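Local structure of cellulose hydrolase (Bacillus licheniformis, 4YZT) at residues Leu41-Val44 against Ser49-Asn52; Phe60-Asp65 against Asp309-Ala314; Pro45-Gly48 against Pro53-Arg56; Ala66-Val71 against Arg316-Pro321. The protein hydrolyses internal beta-1,4-glucosidic bonds of cellulose as a three-module endoglucanase of glycoside hydrolase family 5, and is seen here with a cello-oligosaccharide bound. All coordinates share one frame; numbering follows the deposited sequence.

Contact 1: Leu41-Val44 against Ser49-Asn52; sequences LDAV and SWNN. With BGC (beta-D-glucopyranose), chain B; BGC (beta-D-glucopyranose), chain C; EDO (1,2-ethanediol), chain D.
The indole of W50 is sandwiched between the backbone at A43 and V44 and a bound glucose, and the contact is chiefly one of ring faces. In the CH-pi interaction, A43 CA stands over the six-membered ring, 3.7 Å from its centroid and 13° off the normal. The same face takes the methyl of A43, whose CB lies 3.6 Å from W50 CD2, and the backbone N of V44. Apolar packing continues along the ring: V44 and W50 run side by side in the same direction, with V44 CB 3.7 Å from W50 CZ2. CG of W50 lies beside its own backbone N, chi1 -69°, which brings the indole against A43 and V44. S49 CB packs 3.4 Å from V44 O.

The polar contact is at that carbonyl: V44 O accepts a 2.7 Å hydrogen bond from O1 of an ethanediol, probably left by the crystallisation liquor. S49 OG is bonded to T46 N.

On the other indole face the chain B glucose lies nearly parallel, its C3 3.7 Å from W50 CD2 and its O2 above the rim. Beside the ring, N51 OD1 touches C6 of that sugar at 3.3 Å; its hydrogen bond is with N39 ND2. A tryptophan face set against pyranose is the classic carbohydrate-aromatic platform, and S49, W50 and N51 form part of the glycan-binding cleft of this TIM-barrel cellulase.

Contact 2: Phe60-Asp65 against Asp309-Ala314; sequences FDDIRD and DQFDRA
D62 and I63, on one turn of helix 57-66, both meet the phenyl ring of F311 in the short strand 311-312. D62 comes first along the helix. Its CB lies 3.6 Å from F311 CZ, an oblique approach to the far end of the ring, and the two side chains cross at about a right angle. The carboxylate follows: D62 OD2 sits in the ring plane at the edge, 3.7 Å from F311 CZ, with the carboxylate plane turned 65° from that of the phenyl. The same OD2 accepts a hydrogen bond of 2.9 Å from a water, and this water also donates to R313 O at 3.0 Å, so it bridges helix and hairpin. The other oxygen, D62 OD1, forms a salt bridge with R316.

I63, next in sequence, sends its CD1 to within 4.2 Å of F311 CD2, again obliquely, and also touches W318. F311 reaches toward the helix because its CG is anti to the backbone N, chi1 -176°; its ring meets that of W318 as well.

Apolar contact thus comes from I63 and from D62 CB, polar contact from the D62 carboxylate. The polar link between these two segments is the water, and the R316 salt bridge adds a second tie just beyond them. A carboxylate oxygen lying in the plane of the phenyl faces its positive rim, an arrangement likely to be mildly attractive, while the R316 guanidinium probably offsets the charge of D62.

Contact 3: Pro45-Gly48 against Pro53-Arg56; sequences PTEG and PPVR
This is a surface contact within a single loop of the TIM barrel, the long connection between strand 34-36 and helix 57-66, and a glutamate side chain ties its two limbs together. The tie is E47 OE2, which accepts a hydrogen bond from V55 N of 3.0 Å with an N-H...O angle of 156°. The donor comes from above the carboxylate, 37° out of its plane. E47 reaches across because CG is anti to the backbone N, chi1 -172°, and the chain stays extended beyond it. Its end crosses P54 at a slant, with OE2 3.3 Å from P54 CA and CD 3.7 Å from P54 CB.

The second oxygen, E47 OE1, makes a salt bridge with R96 on helix 91-105, and R96 also bonds V55 O. Replacing E47 with an alanine would probably leave V55 N without this acceptor and R96 without its carboxylate mate, freeing the two limbs to shift.

G48 adds a backbone contact beside P53 and P54. With its positive phi, any side chain here would collide with the carbonyl oxygen of E47, and its CB would also press on P54 CD. As it stands, G48 CA lies 4.1 Å from P54 CD.

Contact 4: Ala66-Val71 against Arg316-Pro321; sequences AGFKSV and RQWRDP
A small beta-hairpin, strands 311-312 and 317-318, follows the last barrel strand of the TIM barrel, and through W318 it packs against the turn that leads from helix 57-66 into strand 70-73. That helix ends in a Schellman motif at G67, which has positive phi and two bonds back into the last turn. In the hairpin, R316 and Q317 face D312 as a G1 beta bulge.

Across the contact, the benzo end of the indole does the touching. F68 and W318 approach from opposite directions, and F68 CE2 comes 3.5 Å from W318 CH2. The planes are only 30° apart, yet the rings are slid so far past each other, centroids 5.8 Å apart, that they barely overlap. A66 adds its methyl, with CB 3.9 Å from W318 CZ2. W318 holds CG beside its own backbone N, chi1 -65°, and this carries the benzo end of the indole out to F68.

Around this pair, W318 also makes a cation-pi contact with K324, while F68 meets W35 on its barrel strand and packs on helix 321-330. An alanine in place of W318 would probably open a gap beside F68 and A66 and leave K324 without its aromatic partner.

No hydrogen bond crosses between the two segments. The contact is purely apolar and dispersive, so its hold depends on the fit of carbon surfaces rather than on the direction of any bond.

How the contacts relate
Contacts 1 and 3 are nested in the loop between strand 34-36 and helix 57-66, their centres about 6 Å apart. Contact 1 is buried and faces the sugar with an aromatic ring; contact 3 lies at the surface and is held by a hydrogen bond to a carboxylate that is also paired with R96. Contacts 2 and 4, with centres about 5 Å apart, both join the helix 57-66 region to the hairpin of strands 311-312 and 317-318, contact 2 buried with a water bridge, contact 4 partly buried and apolar. A probable hydrogen bond from D312 N to Q317 O (2.8 Å) links this pair. R313 of contact 2 packs on N52 of contact 1, and F60 on V55 of contact 3.

Contact 1: Leu41-Val44 against Ser49-Asn52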
loop_
_atom_site.group_PDB
_atom_site.type_symbol
_atom_site.label_atom_id
_atom_site.label_comp_id
_atom_site.label_asym_id
_atom_site.label_seq_id
_atom_site.Cartn_x
_atom_site.Cartn_y
_atom_site.Cartn_z
ATOM N N LEU A 41 -11.610 -7.325 9.696
ATOM C CA LEU A 41 -13.057 -7.578 9.673
ATOM C C LEU A 41 -13.577 -7.735 8.238
ATOM O O LEU A 41 -14.726 -8.140 8.036
ATOM C CB LEU A 41 -13.830 -6.483 10.397
ATOM C CG LEU A 41 -13.669 -6.542 11.920
ATOM C CD1 LEU A 41 -12.422 -5.786 12.362
ATOM C CD2 LEU A 41 -14.887 -5.964 12.609
ATOM N N ASP A 42 -12.732 -7.418 7.254
ATOM C CA ASP A 42 -13.088 -7.587 5.841
ATOM C C ASP A 42 -12.708 -8.973 5.314
ATOM O O ASP A 42 -13.029 -9.300 4.173
ATOM C CB ASP A 42 -12.420 -6.520 4.959
ATOM C CG ASP A 42 -10.942 -6.319 5.291
ATOM O OD1 ASP A 42 -10.618 -6.277 6.497
ATOM O OD2 ASP A 42 -10.113 -6.204 4.358
ATOM N N ALA A 43 -12.033 -9.779 6.127
ATOM C CA ALA A 43 -11.639 -11.113 5.670
ATOM C C ALA A 43 -12.836 -12.046 5.504
ATOM O O ALA A 43 -13.919 -11.810 6.051
ATOM C CB ALA A 43 -10.613 -11.738 6.632
ATOM N N VAL A 44 -12.606 -13.129 4.768
ATOM C CA VAL A 44 -13.662 -14.017 4.276
ATOM C C VAL A 44 -13.339 -15.464 4.611
ATOM O O VAL A 44 -12.285 -15.962 4.211
ATOM C CB VAL A 44 -13.829 -13.867 2.731
ATOM C CG1 VAL A 44 -14.787 -14.921 2.176
ATOM C CG2 VAL A 44 -14.297 -12.473 2.369
ATOM N N SER A 49 -9.832 -14.938 9.244
ATOM C CA SER A 49 -9.776 -15.988 8.219
ATOM C C SER A 49 -8.553 -15.848 7.310
ATOM O O SER A 49 -8.096 -16.830 6.709
ATOM C CB SER A 49 -11.046 -15.981 7.356
ATOM O OG SER A 49 -12.155 -16.522 8.052
ATOM N N TRP A 50 -8.038 -14.628 7.200
ATOM C CA TRP A 50 -6.873 -14.372 6.367
ATOM C C TRP A 50 -5.591 -14.242 7.223
ATOM O O TRP A 50 -5.403 -15.000 8.179
ATOM C CB TRP A 50 -7.114 -13.134 5.495
ATOM C CG TRP A 50 -8.191 -13.383 4.416
ATOM C CD1 TRP A 50 -8.738 -14.586 4.074
ATOM C CD2 TRP A 50 -8.815 -12.403 3.565
ATOM N NE1 TRP A 50 -9.665 -14.420 3.057
ATOM C CE2 TRP A 50 -9.729 -13.089 2.733
ATOM C CE3 TRP A 50 -8.698 -11.012 3.436
ATOM C CZ2 TRP A 50 -10.513 -12.430 1.773
ATOM C CZ3 TRP A 50 -9.474 -10.359 2.475
ATOM C CH2 TRP A 50 -10.375 -11.069 1.666
ATOM N N ASN A 51 -4.711 -13.310 6.876
ATOM C CA ASN A 51 -3.359 -13.287 7.458
ATOM C C ASN A 51 -3.230 -12.590 8.820
ATOM O O ASN A 51 -2.190 -12.704 9.470
ATOM C CB ASN A 51 -2.392 -12.616 6.475
ATOM C CG ASN A 51 -2.821 -11.194 6.127
ATOM O OD1 ASN A 51 -3.884 -10.984 5.534
ATOM N ND2 ASN A 51 -1.997 -10.213 6.496
ATOM N N ASN A 52 -4.258 -11.856 9.238
ATOM C CA ASN A 52 -4.262 -11.246 10.569
ATOM C C ASN A 52 -5.207 -11.962 11.513
ATOM O O ASN A 52 -6.272 -12.393 11.098
ATOM C CB ASN A 52 -4.666 -9.776 10.498
ATOM C CG ASN A 52 -3.801 -8.980 9.561
ATOM O OD1 ASN A 52 -2.608 -8.788 9.816
ATOM N ND2 ASN A 52 -4.400 -8.498 8.460
HETATM C C2 BGC B . -6.298 -12.972 0.212
HETATM C C3 BGC B . -6.163 -13.866 1.412
HETATM C C4 BGC B . -4.803 -13.837 2.004
HETATM C C5 BGC B . -4.365 -12.423 2.241
HETATM C C6 BGC B . -2.940 -12.421 2.682
HETATM C C1 BGC B . -5.907 -11.568 0.559
HETATM O O2 BGC B . -7.639 -12.974 -0.305
HETATM O O3 BGC B . -6.499 -15.217 1.024
HETATM O O4 BGC B . -4.747 -14.445 3.337
HETATM O O5 BGC B . -4.519 -11.591 1.029
HETATM O O6 BGC B . -2.152 -12.859 1.605
HETATM C C2 BGC C . -3.713 -16.272 4.482
HETATM C C3 BGC C . -3.593 -17.711 4.529
HETATM C C4 BGC C . -4.916 -18.392 4.520
HETATM C C5 BGC C . -5.800 -17.962 3.324
HETATM C C6 BGC C . -7.121 -18.458 3.475
HETATM C C1 BGC C . -4.519 -15.836 3.312
HETATM O O2 BGC C . -2.345 -15.649 4.444
HETATM O O3 BGC C . -2.874 -18.111 5.764
HETATM O O4 BGC C . -4.741 -19.816 4.468
HETATM O O5 BGC C . -5.857 -16.461 3.334
HETATM O O6 BGC C . -7.957 -17.673 2.691
HETATM C C1 EDO D . -11.425 -19.292 3.648
HETATM O O1 EDO D . -10.680 -18.089 3.872
HETATM C C2 EDO D . -10.457 -20.448 3.405
HETATM O O2 EDO D . -9.545 -20.556 4.510
#

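Contact 2: Phe60-Asp65 against Asp309-Ala314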
loop_
_atom_site.group_PDB
_atom_site.type_symbol
_atom_site.label_atom_id
_atom_site.label_comp_id
_atom_site.label_asym_id
_atom_site.label_seq_id
_atom_site.Cartn_x
_atom_site.Cartn_y
_atom_site.Cartn_z
ATOM N N PHE A 60 -4.871 -0.333 18.235
ATOM C CA PHE A 60 -5.334 1.038 18.027
ATOM C C PHE A 60 -4.495 2.046 18.811
ATOM O O PHE A 60 -4.288 3.176 18.361
ATOM C CB PHE A 60 -6.821 1.156 18.368
ATOM C CG PHE A 60 -7.701 0.466 17.362
ATOM C CD1 PHE A 60 -7.931 1.046 16.130
ATOM C CD2 PHE A 60 -8.240 -0.796 17.625
ATOM C CE1 PHE A 60 -8.705 0.408 15.159
ATOM C CE2 PHE A 60 -9.029 -1.442 16.660
ATOM C CZ PHE A 60 -9.263 -0.835 15.431
ATOM N N ASP A 61 -3.990 1.628 19.964
ATOM C CA ASP A 61 -3.054 2.460 20.707
ATOM C C ASP A 61 -1.758 2.634 19.916
ATOM O O ASP A 61 -1.150 3.701 19.947
ATOM C CB ASP A 61 -2.777 1.855 22.074
ATOM C CG ASP A 61 -3.969 1.957 22.999
ATOM O OD1 ASP A 61 -4.589 3.048 23.100
ATOM O OD2 ASP A 61 -4.292 0.933 23.613
ATOM N N ASP A 62 -1.348 1.579 19.212
ATOM C CA ASP A 62 -0.124 1.602 18.424
ATOM C C ASP A 62 -0.282 2.550 17.238
ATOM O O ASP A 62 0.646 3.275 16.875
ATOM C CB ASP A 62 0.240 0.187 17.933
ATOM C CG ASP A 62 0.734 -0.731 19.059
ATOM O OD1 ASP A 62 1.160 -0.224 20.109
ATOM O OD2 ASP A 62 0.698 -1.975 18.885
ATOM N N ILE A 63 -1.467 2.559 16.637
ATOM C CA ILE A 63 -1.702 3.428 15.488
ATOM C C ILE A 63 -1.798 4.876 15.961
ATOM O O ILE A 63 -1.361 5.806 15.275
ATOM C CB ILE A 63 -2.967 3.018 14.739
ATOM C CG1 ILE A 63 -2.797 1.583 14.229
ATOM C CG2 ILE A 63 -3.211 3.944 13.557
ATOM C CD1 ILE A 63 -1.614 1.411 13.259
ATOM N N ARG A 64 -2.358 5.064 17.144
ATOM C CA ARG A 64 -2.364 6.390 17.749
ATOM C C ARG A 64 -0.934 6.871 18.016
ATOM O O ARG A 64 -0.588 8.023 17.720
ATOM C CB ARG A 64 -3.179 6.372 19.042
ATOM C CG ARG A 64 -3.438 7.727 19.659
ATOM C CD ARG A 64 -3.934 7.501 21.073
ATOM N NE ARG A 64 -5.033 8.373 21.429
ATOM C CZ ARG A 64 -5.842 8.172 22.463
ATOM N NH1 ARG A 64 -5.678 7.117 23.271
ATOM N NH2 ARG A 64 -6.817 9.039 22.692
ATOM N N ASP A 65 -0.102 5.989 18.567
ATOM C CA ASP A 65 1.281 6.352 18.879
ATOM C C ASP A 65 2.014 6.860 17.638
ATOM O O ASP A 65 2.859 7.751 17.731
ATOM C CB ASP A 65 2.051 5.163 19.452
ATOM C CG ASP A 65 1.638 4.820 20.858
ATOM O OD1 ASP A 65 0.860 5.595 21.465
ATOM O OD2 ASP A 65 2.120 3.785 21.367
ATOM N N ASP A 309 2.364 -5.464 4.790
ATOM C CA ASP A 309 3.192 -4.533 4.023
ATOM C C ASP A 309 3.784 -3.408 4.865
ATOM O O ASP A 309 4.869 -2.948 4.551
ATOM C CB ASP A 309 2.384 -3.900 2.864
ATOM C CG ASP A 309 2.097 -4.868 1.737
ATOM O OD1 ASP A 309 2.846 -5.863 1.610
ATOM O OD2 ASP A 309 1.113 -4.681 0.978
ATOM N N GLN A 310 3.118 -2.993 5.942
ATOM C CA GLN A 310 3.650 -1.882 6.738
ATOM C C GLN A 310 3.743 -2.238 8.216
ATOM O O GLN A 310 4.761 -2.748 8.661
ATOM C CB GLN A 310 2.795 -0.628 6.535
ATOM C CG GLN A 310 2.527 -0.244 5.062
ATOM C CD GLN A 310 3.789 0.046 4.257
ATOM O OE1 GLN A 310 4.888 0.187 4.803
ATOM N NE2 GLN A 310 3.633 0.124 2.938
ATOM N N PHE A 311 2.693 -1.974 8.983
ATOM C CA PHE A 311 2.763 -2.204 10.426
ATOM C C PHE A 311 2.664 -3.687 10.815
ATOM O O PHE A 311 1.687 -4.371 10.496
ATOM C CB PHE A 311 1.671 -1.418 11.145
ATOM C CG PHE A 311 1.747 -1.524 12.641
ATOM C CD1 PHE A 311 2.847 -1.023 13.318
ATOM C CD2 PHE A 311 0.720 -2.112 13.373
ATOM C CE1 PHE A 311 2.945 -1.112 14.704
ATOM C CE2 PHE A 311 0.803 -2.203 14.760
ATOM C CZ PHE A 311 1.915 -1.709 15.422
ATOM N N ASP A 312 3.677 -4.173 11.537
ATOM C CA ASP A 312 3.677 -5.541 12.059
ATOM C C ASP A 312 2.976 -5.542 13.412
ATOM O O ASP A 312 3.569 -5.164 14.422
ATOM C CB ASP A 312 5.114 -6.071 12.187
ATOM C CG ASP A 312 5.190 -7.539 12.644
ATOM O OD1 ASP A 312 4.271 -8.044 13.323
ATOM O OD2 ASP A 312 6.215 -8.191 12.339
ATOM N N ARG A 313 1.716 -5.967 13.426
ATOM C CA ARG A 313 0.890 -5.922 14.631
ATOM C C ARG A 313 1.388 -6.818 15.760
ATOM O O ARG A 313 1.212 -6.483 16.930
ATOM C CB ARG A 313 -0.558 -6.304 14.291
ATOM C CG ARG A 313 -1.178 -5.402 13.218
ATOM C CD ARG A 313 -2.570 -5.894 12.809
ATOM N NE ARG A 313 -3.018 -5.281 11.558
ATOM C CZ ARG A 313 -4.148 -5.617 10.945
ATOM N NH1 ARG A 313 -4.930 -6.550 11.481
ATOM N NH2 ARG A 313 -4.489 -5.029 9.807
ATOM N N ALA A 314 1.986 -7.959 15.423
ATOM C CA ALA A 314 2.469 -8.882 16.448
ATOM C C ALA A 314 3.717 -8.338 17.135
ATOM O O ALA A 314 3.834 -8.399 18.361
ATOM C CB ALA A 314 2.754 -10.269 15.853
HETATM O O HOH W 1 -0.514 -4.150 17.489
#

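Contact 3: Pro45-Gly48 against Pro53-Arg56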
loop_
_atom_site.group_PDB
_atom_site.type_symbol
_atom_site.label_atom_id
_atom_site.label_comp_id
_atom_site.label_asym_id
_atom_site.label_seq_id
_atom_site.Cartn_x
_atom_site.Cartn_y
_atom_site.Cartn_z
ATOM N N PRO A 45 -14.247 -16.162 5.312
ATOM C CA PRO A 45 -15.615 -15.737 5.669
ATOM C C PRO A 45 -15.739 -14.835 6.904
ATOM O O PRO A 45 -16.796 -14.229 7.106
ATOM C CB PRO A 45 -16.332 -17.073 5.926
ATOM C CG PRO A 45 -15.227 -17.988 6.414
ATOM C CD PRO A 45 -14.012 -17.587 5.616
ATOM N N THR A 46 -14.703 -14.744 7.727
ATOM C CA THR A 46 -14.837 -13.965 8.944
ATOM C C THR A 46 -13.509 -13.361 9.402
ATOM O O THR A 46 -12.453 -13.594 8.797
ATOM C CB THR A 46 -15.452 -14.823 10.081
ATOM O OG1 THR A 46 -15.832 -13.972 11.173
ATOM C CG2 THR A 46 -14.477 -15.898 10.570
ATOM N N GLU A 47 -13.580 -12.542 10.446
ATOM C CA GLU A 47 -12.400 -11.925 11.011
ATOM C C GLU A 47 -11.433 -13.004 11.469
ATOM O O GLU A 47 -11.806 -13.896 12.238
ATOM C CB GLU A 47 -12.770 -11.012 12.182
ATOM C CG GLU A 47 -11.599 -10.176 12.714
ATOM C CD GLU A 47 -11.928 -9.422 14.009
ATOM O OE1 GLU A 47 -12.987 -9.678 14.620
ATOM O OE2 GLU A 47 -11.113 -8.569 14.424
ATOM N N GLY A 48 -10.203 -12.925 10.977
ATOM C CA GLY A 48 -9.168 -13.877 11.329
ATOM C C GLY A 48 -8.997 -14.964 10.283
ATOM O O GLY A 48 -8.129 -15.834 10.419
ATOM N N PRO A 53 -4.838 -12.065 12.800
ATOM C CA PRO A 53 -5.776 -12.563 13.810
ATOM C C PRO A 53 -6.819 -11.494 14.122
ATOM O O PRO A 53 -6.655 -10.367 13.658
ATOM C CB PRO A 53 -4.875 -12.816 15.017
ATOM C CG PRO A 53 -3.854 -11.727 14.901
ATOM C CD PRO A 53 -3.597 -11.553 13.417
ATOM N N PRO A 54 -7.872 -11.830 14.884
ATOM C CA PRO A 54 -8.788 -10.756 15.294
ATOM C C PRO A 54 -8.025 -9.631 16.005
ATOM O O PRO A 54 -7.124 -9.896 16.819
ATOM C CB PRO A 54 -9.768 -11.465 16.229
ATOM C CG PRO A 54 -9.752 -12.911 15.757
ATOM C CD PRO A 54 -8.334 -13.159 15.327
ATOM N N VAL A 55 -8.360 -8.388 15.671
ATOM C CA VAL A 55 -7.550 -7.257 16.104
ATOM C C VAL A 55 -7.572 -7.130 17.622
ATOM O O VAL A 55 -8.609 -7.307 18.265
ATOM C CB VAL A 55 -8.019 -5.928 15.438
ATOM C CG1 VAL A 55 -9.477 -5.630 15.779
ATOM C CG2 VAL A 55 -7.102 -4.767 15.843
ATOM N N ARG A 56 -6.400 -6.872 18.195
ATOM C CA ARG A 56 -6.285 -6.600 19.617
ATOM C C ARG A 56 -6.528 -5.118 19.867
ATOM O O ARG A 56 -6.182 -4.290 19.031
ATOM C CB ARG A 56 -4.905 -7.006 20.139
ATOM C CG ARG A 56 -4.445 -8.367 19.654
ATOM C CD ARG A 56 -4.912 -9.478 20.571
ATOM N NE ARG A 56 -4.621 -9.183 21.972
ATOM C CZ ARG A 56 -3.398 -9.204 22.501
ATOM N NH1 ARG A 56 -2.343 -9.496 21.744
ATOM N NH2 ARG A 56 -3.228 -8.923 23.788
#

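Contact 4: Ala66-Val71 against Arg316-Pro321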
loop_
_atom_site.group_PDB
_atom_site.type_symbol
_atom_site.label_atom_id
_atom_site.label_comp_id
_atom_site.label_asym_id
_atom_site.label_seq_id
_atom_site.Cartn_x
_atom_site.Cartn_y
_atom_site.Cartn_z
ATOM N N ALA A 66 1.677 6.281 16.490
ATOM C CA ALA A 66 2.304 6.614 15.213
ATOM C C ALA A 66 1.943 8.024 14.730
ATOM O O ALA A 66 2.740 8.681 14.055
ATOM C CB ALA A 66 1.908 5.595 14.167
ATOM N N GLY A 67 0.740 8.478 15.070
ATOM C CA GLY A 67 0.306 9.817 14.710
ATOM C C GLY A 67 -0.749 9.885 13.619
ATOM O O GLY A 67 -0.980 10.954 13.059
ATOM N N PHE A 68 -1.399 8.767 13.308
ATOM C CA PHE A 68 -2.517 8.836 12.355
ATOM C C PHE A 68 -3.711 9.518 13.018
ATOM O O PHE A 68 -3.947 9.345 14.214
ATOM C CB PHE A 68 -2.881 7.445 11.828
ATOM C CG PHE A 68 -1.806 6.857 10.971
ATOM C CD1 PHE A 68 -1.744 7.166 9.619
ATOM C CD2 PHE A 68 -0.818 6.054 11.526
ATOM C CE1 PHE A 68 -0.732 6.650 8.810
ATOM C CE2 PHE A 68 0.193 5.537 10.726
ATOM C CZ PHE A 68 0.230 5.845 9.370
ATOM N N LYS A 69 -4.437 10.321 12.251
ATOM C CA LYS A 69 -5.612 11.010 12.789
ATOM C C LYS A 69 -6.911 10.246 12.510
ATOM O O LYS A 69 -7.933 10.466 13.164
ATOM C CB LYS A 69 -5.719 12.421 12.218
ATOM C CG LYS A 69 -4.613 13.359 12.675
ATOM C CD LYS A 69 -4.899 14.769 12.181
ATOM C CE LYS A 69 -3.771 15.735 12.495
ATOM N NZ LYS A 69 -4.086 17.083 11.932
ATOM N N SER A 70 -6.890 9.359 11.528
ATOM C CA SER A 70 -8.104 8.619 11.195
ATOM C C SER A 70 -7.798 7.164 10.847
ATOM O O SER A 70 -6.676 6.834 10.471
ATOM C CB SER A 70 -8.849 9.295 10.034
ATOM O OG SER A 70 -8.056 9.327 8.858
ATOM N N VAL A 71 -8.792 6.298 11.024
ATOM C CA VAL A 71 -8.675 4.908 10.628
ATOM C C VAL A 71 -9.894 4.500 9.808
ATOM O O VAL A 71 -11.011 4.956 10.052
ATOM C CB VAL A 71 -8.512 3.947 11.845
ATOM C CG1 VAL A 71 -7.306 4.358 12.694
ATOM C CG2 VAL A 71 -9.775 3.899 12.695
ATOM N N ARG A 316 4.499 -5.235 17.002
ATOM C CA ARG A 316 4.119 -3.871 17.350
ATOM C C ARG A 316 5.185 -2.878 16.891
ATOM O O ARG A 316 5.563 -1.963 17.623
ATOM C CB ARG A 316 3.864 -3.752 18.847
ATOM C CG ARG A 316 2.893 -4.813 19.363
ATOM C CD ARG A 316 2.536 -4.608 20.823
ATOM N NE ARG A 316 1.870 -3.330 21.062
ATOM C CZ ARG A 316 1.411 -2.949 22.248
ATOM N NH1 ARG A 316 1.552 -3.751 23.296
ATOM N NH2 ARG A 316 0.820 -1.772 22.389
ATOM N N GLN A 317 5.654 -3.073 15.662
ATOM C CA GLN A 317 6.667 -2.221 15.056
ATOM C C GLN A 317 6.390 -2.072 13.564
ATOM O O GLN A 317 5.771 -2.936 12.951
ATOM C CB GLN A 317 8.068 -2.795 15.281
ATOM C CG GLN A 317 8.528 -2.731 16.727
ATOM C CD GLN A 317 9.760 -3.576 16.990
ATOM O OE1 GLN A 317 10.235 -4.290 16.106
ATOM N NE2 GLN A 317 10.283 -3.502 18.211
ATOM N N TRP A 318 6.855 -0.977 12.979
ATOM C CA TRP A 318 6.704 -0.765 11.545
ATOM C C TRP A 318 7.854 -1.405 10.771
ATOM O O TRP A 318 9.006 -1.244 11.147
ATOM C CB TRP A 318 6.625 0.731 11.258
ATOM C CG TRP A 318 5.398 1.330 11.868
ATOM C CD1 TRP A 318 5.227 1.713 13.164
ATOM C CD2 TRP A 318 4.153 1.570 11.211
ATOM N NE1 TRP A 318 3.954 2.192 13.354
ATOM C CE2 TRP A 318 3.275 2.125 12.167
ATOM C CE3 TRP A 318 3.692 1.372 9.900
ATOM C CZ2 TRP A 318 1.966 2.489 11.856
ATOM C CZ3 TRP A 318 2.398 1.751 9.594
ATOM C CH2 TRP A 318 1.547 2.288 10.570
ATOM N N ARG A 319 7.539 -2.136 9.700
ATOM C CA ARG A 319 8.565 -2.842 8.926
ATOM C C ARG A 319 9.495 -1.868 8.195
ATOM O O ARG A 319 10.652 -2.181 7.912
ATOM C CB ARG A 319 7.911 -3.799 7.920
ATOM C CG ARG A 319 7.205 -4.989 8.562
ATOM C CD ARG A 319 6.495 -5.846 7.518
ATOM N NE ARG A 319 5.812 -6.991 8.118
ATOM C CZ ARG A 319 4.544 -6.974 8.526
ATOM N NH1 ARG A 319 3.811 -5.873 8.395
ATOM N NH2 ARG A 319 4.006 -8.066 9.056
ATOM N N ASP A 320 8.968 -0.693 7.879
ATOM C CA ASP A 320 9.744 0.393 7.285
ATOM C C ASP A 320 9.377 1.658 8.050
ATOM O O ASP A 320 8.386 2.307 7.736
ATOM C CB ASP A 320 9.433 0.538 5.787
ATOM C CG ASP A 320 10.264 1.621 5.104
ATOM O OD1 ASP A 320 10.921 2.415 5.806
ATOM O OD2 ASP A 320 10.252 1.678 3.856
ATOM N N PRO A 321 10.152 1.991 9.082
ATOM C CA PRO A 321 9.754 3.105 9.942
ATOM C C PRO A 321 9.862 4.449 9.234
ATOM O O PRO A 321 9.124 5.376 9.566
ATOM C CB PRO A 321 10.752 3.033 11.096
ATOM C CG PRO A 321 11.265 1.649 11.061
ATOM C CD PRO A 321 11.294 1.247 9.646
#